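Local coordinates for regulatory protein SWI6 (Saccharomyces cerevisiae, PDB 2XFV), which pairs with SWI4 in SBF and with MBP1 in MBF to activate cell-cycle-dependent transcription, and is represented here by its amino-terminal domain, at residues V5-G10 against F96-D101; L29-L34 against R76-I81; F33-Q38 against D52-D57. One frame throughout, in Å; residues are numbered along the deposited sequence. Where two conformers were deposited one is given.

Contact 1: residues V5-G10 against F96-D101; sequences VVRYLG and FGLFQD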
# COMPACT_ATOMS: atom_id res chain seq x y z
N VAL A 5 -6.06 10.53 -12.11
CA VAL A 5 -4.91 11.18 -11.49
C VAL A 5 -3.65 10.68 -12.19
O VAL A 5 -3.54 9.49 -12.51
CB VAL A 5 -4.82 10.91 -9.97
CG1 VAL A 5 -4.75 9.42 -9.69
CG2 VAL A 5 -3.62 11.63 -9.37
N VAL A 6 -2.72 11.58 -12.44
CA VAL A 6 -1.45 11.18 -13.06
C VAL A 6 -0.26 11.63 -12.22
O VAL A 6 -0.26 12.72 -11.66
CB VAL A 6 -1.31 11.70 -14.51
CG1 VAL A 6 -1.30 13.22 -14.55
CG2 VAL A 6 -0.05 11.14 -15.16
N ARG A 7 0.75 10.77 -12.13
CA ARG A 7 2.00 11.10 -11.46
C ARG A 7 3.15 10.69 -12.38
O ARG A 7 2.95 9.89 -13.29
CB ARG A 7 2.08 10.37 -10.12
CG ARG A 7 1.01 10.79 -9.12
CD ARG A 7 1.32 12.20 -8.58
NE ARG A 7 0.11 12.99 -8.37
CZ ARG A 7 -0.68 12.90 -7.30
NH1 ARG A 7 -0.38 12.04 -6.34
NH2 ARG A 7 -1.75 13.66 -7.19
N TYR A 8 4.34 11.24 -12.15
CA TYR A 8 5.48 10.99 -13.03
C TYR A 8 6.68 10.46 -12.26
O TYR A 8 6.90 10.82 -11.10
CB TYR A 8 5.88 12.29 -13.76
CG TYR A 8 4.76 12.84 -14.61
CD1 TYR A 8 4.63 12.46 -15.94
CD2 TYR A 8 3.81 13.69 -14.06
CE1 TYR A 8 3.58 12.95 -16.72
CE2 TYR A 8 2.77 14.18 -14.83
CZ TYR A 8 2.66 13.81 -16.16
OH TYR A 8 1.62 14.29 -16.92
N LEU A 9 7.48 9.63 -12.92
CA LEU A 9 8.73 9.15 -12.32
C LEU A 9 9.84 9.08 -13.35
O LEU A 9 9.68 9.53 -14.48
CB LEU A 9 8.53 7.79 -11.65
CG LEU A 9 7.90 6.70 -12.52
CD1 LEU A 9 8.62 5.38 -12.35
CD2 LEU A 9 6.42 6.57 -12.17
N GLY A 10 10.97 8.50 -12.96
CA GLY A 10 12.15 8.50 -13.80
C GLY A 10 13.02 9.72 -13.55
O GLY A 10 12.56 10.72 -12.98
N PHE A 96 2.83 3.26 -4.10
CA PHE A 96 1.67 3.67 -3.31
C PHE A 96 1.91 5.03 -2.66
O PHE A 96 1.00 5.87 -2.61
CB PHE A 96 1.26 2.64 -2.26
CG PHE A 96 0.01 3.02 -1.53
CD1 PHE A 96 -1.23 2.82 -2.11
CD2 PHE A 96 0.07 3.67 -0.30
CE1 PHE A 96 -2.39 3.19 -1.46
CE2 PHE A 96 -1.09 4.05 0.36
CZ PHE A 96 -2.32 3.81 -0.22
N GLY A 97 3.12 5.24 -2.17
CA GLY A 97 3.51 6.52 -1.60
C GLY A 97 3.31 7.65 -2.58
O GLY A 97 2.80 8.72 -2.23
N LEU A 98 3.71 7.43 -3.83
CA LEU A 98 3.60 8.46 -4.86
C LEU A 98 2.14 8.90 -5.07
O LEU A 98 1.89 10.07 -5.36
CB LEU A 98 4.22 7.97 -6.18
CG LEU A 98 4.28 8.97 -7.34
CD1 LEU A 98 5.17 10.15 -7.00
CD2 LEU A 98 4.77 8.28 -8.61
N PHE A 99 1.20 7.97 -4.91
CA PHE A 99 -0.22 8.25 -5.09
C PHE A 99 -1.01 8.38 -3.78
O PHE A 99 -2.24 8.30 -3.79
CB PHE A 99 -0.88 7.16 -5.95
CG PHE A 99 -0.49 7.21 -7.41
CD1 PHE A 99 -1.27 7.88 -8.33
CD2 PHE A 99 0.66 6.57 -7.86
CE1 PHE A 99 -0.92 7.93 -9.67
CE2 PHE A 99 1.03 6.61 -9.20
CZ PHE A 99 0.23 7.29 -10.11
N GLN A 100 -0.31 8.59 -2.67
CA GLN A 100 -0.97 8.58 -1.35
C GLN A 100 -2.17 9.53 -1.21
O GLN A 100 -3.16 9.19 -0.57
CB GLN A 100 0.05 8.82 -0.22
CG GLN A 100 0.71 10.21 -0.19
CD GLN A 100 1.95 10.28 0.72
OE1 GLN A 100 1.84 10.52 1.93
NE2 GLN A 100 3.13 10.08 0.14
N ASP A 101 -2.09 10.71 -1.82
CA ASP A 101 -3.17 11.69 -1.67
C ASP A 101 -4.42 11.33 -2.47
O ASP A 101 -5.45 11.98 -2.33
CB ASP A 101 -2.69 13.10 -2.04
CG ASP A 101 -2.37 13.24 -3.51
OD1 ASP A 101 -2.06 12.21 -4.15
OD2 ASP A 101 -2.42 14.37 -4.04

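Contact 2: residues L29-L34 against R76-I81; sequences LLKHFL and RGELWI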
# COMPACT_ATOMS: atom_id res chain seq x y z
N LEU A 29 -8.33 1.41 -15.45
CA LEU A 29 -7.91 0.98 -16.78
C LEU A 29 -6.56 0.26 -16.74
O LEU A 29 -5.58 0.79 -16.22
CB LEU A 29 -7.83 2.21 -17.70
CG LEU A 29 -7.86 2.02 -19.22
CD1 LEU A 29 -9.17 1.35 -19.67
CD2 LEU A 29 -7.66 3.40 -19.91
N LEU A 30 -6.51 -0.95 -17.31
CA LEU A 30 -5.29 -1.77 -17.27
C LEU A 30 -4.14 -1.15 -18.06
O LEU A 30 -2.98 -1.20 -17.63
CB LEU A 30 -5.56 -3.17 -17.82
CG LEU A 30 -4.32 -4.08 -17.97
CD1 LEU A 30 -3.73 -4.42 -16.60
CD2 LEU A 30 -4.65 -5.38 -18.76
N LYS A 31 -4.44 -0.60 -19.23
CA LYS A 31 -3.35 -0.30 -20.18
C LYS A 31 -2.27 0.61 -19.61
O LYS A 31 -1.08 0.45 -19.94
CB LYS A 31 -3.89 0.30 -21.49
CG LYS A 31 -4.49 1.68 -21.31
CD LYS A 31 -4.36 2.53 -22.57
CE LYS A 31 -5.33 2.12 -23.65
NZ LYS A 31 -5.46 3.17 -24.70
N HIS A 32 -2.66 1.57 -18.77
CA HIS A 32 -1.72 2.52 -18.17
C HIS A 32 -0.59 1.88 -17.35
O HIS A 32 0.47 2.48 -17.18
CB HIS A 32 -2.45 3.54 -17.28
CG HIS A 32 -3.39 4.44 -18.03
ND1 HIS A 32 -3.10 4.95 -19.28
CD2 HIS A 32 -4.60 4.94 -17.69
CE1 HIS A 32 -4.10 5.71 -19.68
NE2 HIS A 32 -5.02 5.72 -18.74
N PHE A 33 -0.83 0.68 -16.84
CA PHE A 33 0.14 -0.02 -16.00
C PHE A 33 1.18 -0.80 -16.80
O PHE A 33 2.22 -1.18 -16.27
CB PHE A 33 -0.58 -1.04 -15.08
CG PHE A 33 -1.31 -0.42 -13.92
CD1 PHE A 33 -0.66 -0.23 -12.70
CD2 PHE A 33 -2.65 -0.06 -14.03
CE1 PHE A 33 -1.34 0.33 -11.62
CE2 PHE A 33 -3.33 0.49 -12.95
CZ PHE A 33 -2.67 0.69 -11.75
N LEU A 34 0.89 -1.07 -18.07
CA LEU A 34 1.68 -2.08 -18.79
C LEU A 34 3.16 -1.75 -19.06
O LEU A 34 4.02 -2.63 -18.88
CB LEU A 34 0.97 -2.54 -20.07
CG LEU A 34 -0.42 -3.16 -19.82
CD1 LEU A 34 -1.08 -3.52 -21.16
CD2 LEU A 34 -0.33 -4.39 -18.92
N ARG A 76 -16.70 -2.43 -25.21
CA ARG A 76 -15.81 -2.18 -26.34
C ARG A 76 -14.67 -3.20 -26.38
O ARG A 76 -13.86 -3.20 -27.32
CB ARG A 76 -15.20 -0.76 -26.28
CG ARG A 76 -16.20 0.38 -26.32
CD ARG A 76 -15.49 1.70 -26.71
NE ARG A 76 -16.40 2.84 -26.79
CZ ARG A 76 -16.54 3.77 -25.85
NH1 ARG A 76 -15.80 3.71 -24.74
NH2 ARG A 76 -17.40 4.77 -26.01
N GLY A 77 -14.57 -4.04 -25.35
CA GLY A 77 -13.44 -4.94 -25.25
C GLY A 77 -12.22 -4.39 -24.52
O GLY A 77 -11.20 -5.08 -24.45
N GLU A 78 -12.29 -3.17 -23.99
CA GLU A 78 -11.19 -2.57 -23.20
C GLU A 78 -11.11 -3.28 -21.85
O GLU A 78 -12.15 -3.67 -21.28
CB GLU A 78 -11.38 -1.05 -22.98
CG GLU A 78 -10.54 -0.13 -23.89
CD GLU A 78 -10.43 1.34 -23.40
OE1 GLU A 78 -9.29 1.85 -23.27
OE2 GLU A 78 -11.46 2.00 -23.16
N LEU A 79 -9.89 -3.41 -21.32
CA LEU A 79 -9.63 -4.18 -20.10
C LEU A 79 -9.44 -3.32 -18.86
O LEU A 79 -8.76 -2.29 -18.91
CB LEU A 79 -8.40 -5.07 -20.30
CG LEU A 79 -8.48 -6.03 -21.49
CD1 LEU A 79 -7.22 -6.90 -21.54
CD2 LEU A 79 -9.75 -6.91 -21.41
N TRP A 80 -10.03 -3.78 -17.74
CA TRP A 80 -10.05 -3.06 -16.47
C TRP A 80 -9.65 -3.98 -15.32
O TRP A 80 -9.82 -5.20 -15.41
CB TRP A 80 -11.47 -2.51 -16.23
CG TRP A 80 -11.93 -1.52 -17.28
CD1 TRP A 80 -12.44 -1.81 -18.53
CD2 TRP A 80 -11.95 -0.08 -17.16
NE1 TRP A 80 -12.75 -0.63 -19.21
CE2 TRP A 80 -12.47 0.44 -18.38
CE3 TRP A 80 -11.60 0.81 -16.14
CZ2 TRP A 80 -12.63 1.82 -18.61
CZ3 TRP A 80 -11.75 2.19 -16.37
CH2 TRP A 80 -12.27 2.67 -17.59
N ILE A 81 -9.14 -3.41 -14.23
CA ILE A 81 -8.81 -4.21 -13.04
C ILE A 81 -9.55 -3.72 -11.79
O ILE A 81 -9.98 -2.58 -11.72
CB ILE A 81 -7.28 -4.22 -12.74
CG1 ILE A 81 -6.76 -2.80 -12.49
CG2 ILE A 81 -6.54 -4.92 -13.88
CD1 ILE A 81 -5.27 -2.75 -12.02
O HOH W 1 -6.91 -1.18 -20.63

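Contact 3: residues F33-Q38 against D52-D57; sequences FLPILQ and DSFPTD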
# COMPACT_ATOMS: atom_id res chain seq x y z
N PHE A 33 -0.83 0.68 -16.84
CA PHE A 33 0.14 -0.02 -16.00
C PHE A 33 1.18 -0.80 -16.80
O PHE A 33 2.22 -1.18 -16.27
CB PHE A 33 -0.58 -1.04 -15.08
CG PHE A 33 -1.31 -0.42 -13.92
CD1 PHE A 33 -0.66 -0.23 -12.70
CD2 PHE A 33 -2.65 -0.06 -14.03
CE1 PHE A 33 -1.34 0.33 -11.62
CE2 PHE A 33 -3.33 0.49 -12.95
CZ PHE A 33 -2.67 0.69 -11.75
N LEU A 34 0.89 -1.07 -18.07
CA LEU A 34 1.68 -2.08 -18.79
C LEU A 34 3.16 -1.75 -19.06
O LEU A 34 4.02 -2.63 -18.88
CB LEU A 34 0.97 -2.54 -20.07
CG LEU A 34 -0.42 -3.16 -19.82
CD1 LEU A 34 -1.08 -3.52 -21.16
CD2 LEU A 34 -0.33 -4.39 -18.92
N PRO A 35 3.47 -0.52 -19.51
CA PRO A 35 4.90 -0.22 -19.72
C PRO A 35 5.77 -0.41 -18.47
O PRO A 35 6.84 -1.02 -18.54
CB PRO A 35 4.89 1.25 -20.17
CG PRO A 35 3.57 1.39 -20.89
CD PRO A 35 2.60 0.52 -20.09
N ILE A 36 5.31 0.11 -17.33
CA ILE A 36 6.03 -0.04 -16.07
C ILE A 36 6.07 -1.49 -15.60
O ILE A 36 7.09 -1.96 -15.09
CB ILE A 36 5.44 0.88 -14.98
CG1 ILE A 36 5.85 2.34 -15.26
CG2 ILE A 36 5.90 0.46 -13.59
CD1 ILE A 36 5.05 3.36 -14.46
N LEU A 37 4.97 -2.20 -15.78
CA LEU A 37 4.92 -3.61 -15.36
C LEU A 37 5.89 -4.48 -16.15
O LEU A 37 6.53 -5.38 -15.59
CB LEU A 37 3.48 -4.15 -15.47
CG LEU A 37 3.22 -5.55 -14.88
CD1 LEU A 37 3.61 -5.63 -13.40
CD2 LEU A 37 1.75 -5.95 -15.07
N GLN A 38 5.98 -4.23 -17.45
CA GLN A 38 6.93 -4.96 -18.30
C GLN A 38 8.38 -4.70 -17.88
O GLN A 38 9.21 -5.63 -17.80
CB GLN A 38 6.72 -4.60 -19.78
CG GLN A 38 7.65 -5.33 -20.76
CD GLN A 38 7.38 -6.83 -20.82
OE1 GLN A 38 8.28 -7.64 -20.57
NE2 GLN A 38 6.15 -7.20 -21.16
N ASP A 52 8.85 5.50 -24.65
CA ASP A 52 8.40 5.25 -26.02
C ASP A 52 7.77 3.87 -26.26
O ASP A 52 7.07 3.67 -27.25
CB ASP A 52 9.55 5.45 -27.02
CG ASP A 52 9.96 6.90 -27.15
OD1 ASP A 52 9.12 7.79 -26.88
OD2 ASP A 52 11.13 7.15 -27.52
N SER A 53 8.02 2.93 -25.35
CA SER A 53 7.60 1.56 -25.59
C SER A 53 6.18 1.30 -25.10
O SER A 53 5.75 1.87 -24.09
CB SER A 53 8.55 0.58 -24.90
OG SER A 53 8.21 0.40 -23.54
N PHE A 54 5.46 0.45 -25.82
CA PHE A 54 4.21 -0.07 -25.29
C PHE A 54 4.02 -1.55 -25.63
O PHE A 54 4.11 -1.96 -26.79
CB PHE A 54 2.99 0.75 -25.70
CG PHE A 54 1.82 0.55 -24.78
CD1 PHE A 54 1.01 -0.57 -24.89
CD2 PHE A 54 1.56 1.47 -23.76
CE1 PHE A 54 -0.05 -0.77 -24.02
CE2 PHE A 54 0.50 1.28 -22.89
CZ PHE A 54 -0.30 0.16 -23.02
N PRO A 55 3.76 -2.35 -24.59
CA PRO A 55 3.66 -3.81 -24.70
C PRO A 55 2.61 -4.27 -25.72
O PRO A 55 1.51 -3.74 -25.75
CB PRO A 55 3.25 -4.23 -23.28
CG PRO A 55 3.85 -3.17 -22.41
CD PRO A 55 3.74 -1.89 -23.19
N THR A 56 2.97 -5.25 -26.54
CA THR A 56 2.02 -5.82 -27.49
C THR A 56 1.02 -6.68 -26.74
O THR A 56 1.20 -6.97 -25.55
CB THR A 56 2.73 -6.70 -28.53
OG1 THR A 56 3.30 -7.84 -27.87
CG2 THR A 56 3.83 -5.91 -29.25
N ASP A 57 -0.04 -7.10 -27.43
CA ASP A 57 -1.02 -7.98 -26.80
C ASP A 57 -0.39 -9.29 -26.35
O ASP A 57 -0.79 -9.87 -25.34
CB ASP A 57 -2.19 -8.25 -27.75
CG ASP A 57 -3.06 -7.02 -27.98
OD1 ASP A 57 -2.86 -5.99 -27.31
OD2 ASP A 57 -3.97 -7.09 -28.85
O HOH W 2 8.31 -1.32 -20.82

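Contact 1: residues V5-G10 against F96-D101
Arg7 reaches from strand 2-9 across to Leu98, Phe99 and Asp101, fastening the hairpin formed by strands 2-9 and 15-22 to the loop behind helix 83-92 in the Swi6 amino-terminal domain, a family of the helix-turn-helix clan. Arg7 CG sits over one face of the Phe99 ring, 3.7 Å from its centroid and 21° off the normal, a CH-pi contact, while Arg7 CB also meets Leu98 CD2 at 3.7 Å. At the edge of the same ring, Val5 CG1, in the conformer described, lies 4.0 Å from Phe99 CD1. Phe99 also packs on Leu17 and Leu19 of strand 15-22 and on Leu90 of helix 83-92.

The polar contacts all use the guanidinium of Arg7, whose chain is bent at chi2 and chi3. In the Asp101 conformer described, one of two modelled, arginine and carboxylate meet tip to tip in a salt bridge, Arg7 NH1 to Asp101 OD1 at 2.8 Å and NH2 to OD2 at 3.3 Å, with the two planes 43° apart. Asp101 also packs on Pro108 of the second subunit. The same NH1 donates to Leu98 O at 3.2 Å, lying in the carbonyl plane on a lone pair.

Contact 2: residues L29-L34 against R76-I81
Leu29 and Trp80 meet through two different first torsions: Leu29 CG stands anti to its backbone N (chi1 -160°), whereas Trp80 CG is anti to its carbonyl carbon (chi1 -62°). Leu29 CD1 lies over one face of the indole, 3.7 Å from the centroid of the six-membered ring, a CH-pi contact. At the benzo side of the same indole, Trp80 CE3 comes within 3.4 Å of Leu29 N. The indole NE1 is hydrogen-bonded to Asp74, in the loop ahead of strand 79-81.

These two residues form a non-hydrogen-bonded pair in a small antiparallel sheet, in which strand 79-81 lies between strands 28-29 and 72-73. Their CA atoms are 4.6 Å apart and their side chains share one sheet face. The next residue, Leu30, donates its N-H to Leu79 O at 3.1 Å, nearly straight at 169°. Leu79 O is gripped again by a water, 2.8 Å away, that also accepts from Lys31 N in the 3-10 segment. Replacing Trp80 by an alanine would probably leave Leu29 CD1 without the ring face beneath it and Asp74 without its indole partner.

The remaining side-chain contacts are mainly apolar, though Glu78 OE1 lies beside Leu29 CD1 and near Lys31 NZ without forming a salt bridge. Leu30 and Leu79 run alongside each other in the same direction, CD2 of the first 4.1 Å from CB of the second. Leu30 CD1 meets Ile81 CG2 at 3.9 Å, the two side chains nearly perpendicular. Ile81 CD1 approaches Phe33 CE2 obliquely, also at 3.9 Å.

Contact 3: residues F33-Q38 against D52-D57
Leu34, in the first turn of helix 34-43, begins the contact, its side chain meeting both Phe54 and Pro55 of the loop that precedes helix 57-67. Its CB lies 3.8 Å from Pro55 CG. Leu34 CG stands anti to its carbonyl carbon (chi1 -59°), and from there CD1, anti at chi2, lies 4.1 Å from Phe54 CE1. The carbonyl of Leu34 takes part too, since Pro55 CG comes within 3.6 Å of Leu34 O, the atom that accepts the helical bond from Gln38 N.

Pro35 follows, and being in the first turn of the helix it needs no backbone N-H of its own. Its CG approaches Phe54 CD2 at 3.5 Å and its CD lies 3.6 Å from Phe54 CE2, so two ring carbons of the proline lie against the CD2-CE2 bond of the phenylalanine, obliquely. Pro55 CD of the same loop lies above one face of the Phe54 ring, offset toward the rim. The polar link between the segments is indirect: a water donates to Pro35 O at 2.7 Å and also hydrogen-bonds Ser53 OG at 3.2 Å.

One turn further on, Gln38 adds its CB, 4.1 Å from Pro55 CG, so that Pro55 is met by residues of successive turns.

Thr56 then N-caps helix 57-67, whose Arg60 packs on Leu34 and whose Glu59 and Leu63 pack on Gln38. On other sides of helix 34-43, Ile36 touches Ile15 and Leu17 of strand 15-22, while Leu37 touches Met92 of helix 83-92.

All three contacts are partly buried, but their chemistry differs. Contact 1 combines a charged pair toward the solvent, its Asp101 exposed, with apolar packing around buried Phe99, and alone of the three it also touches the second subunit. Contact 2, nearest the centre of the chain, relies on strand pairing and a ring face. Contact 3 has no direct hydrogen bond and is mostly proline, leucine and phenylalanine packing beside one bridging water. Contacts 2 and 3 share Phe33 and Leu34 and meet where Lys31 O lies 3.2 Å from Phe54 CZ. Contact 1 joins contact 3 through Leu9 CD2 and Ile36 CD1, 4.2 Å apart, but does not touch contact 2, which lies across the chain's centre.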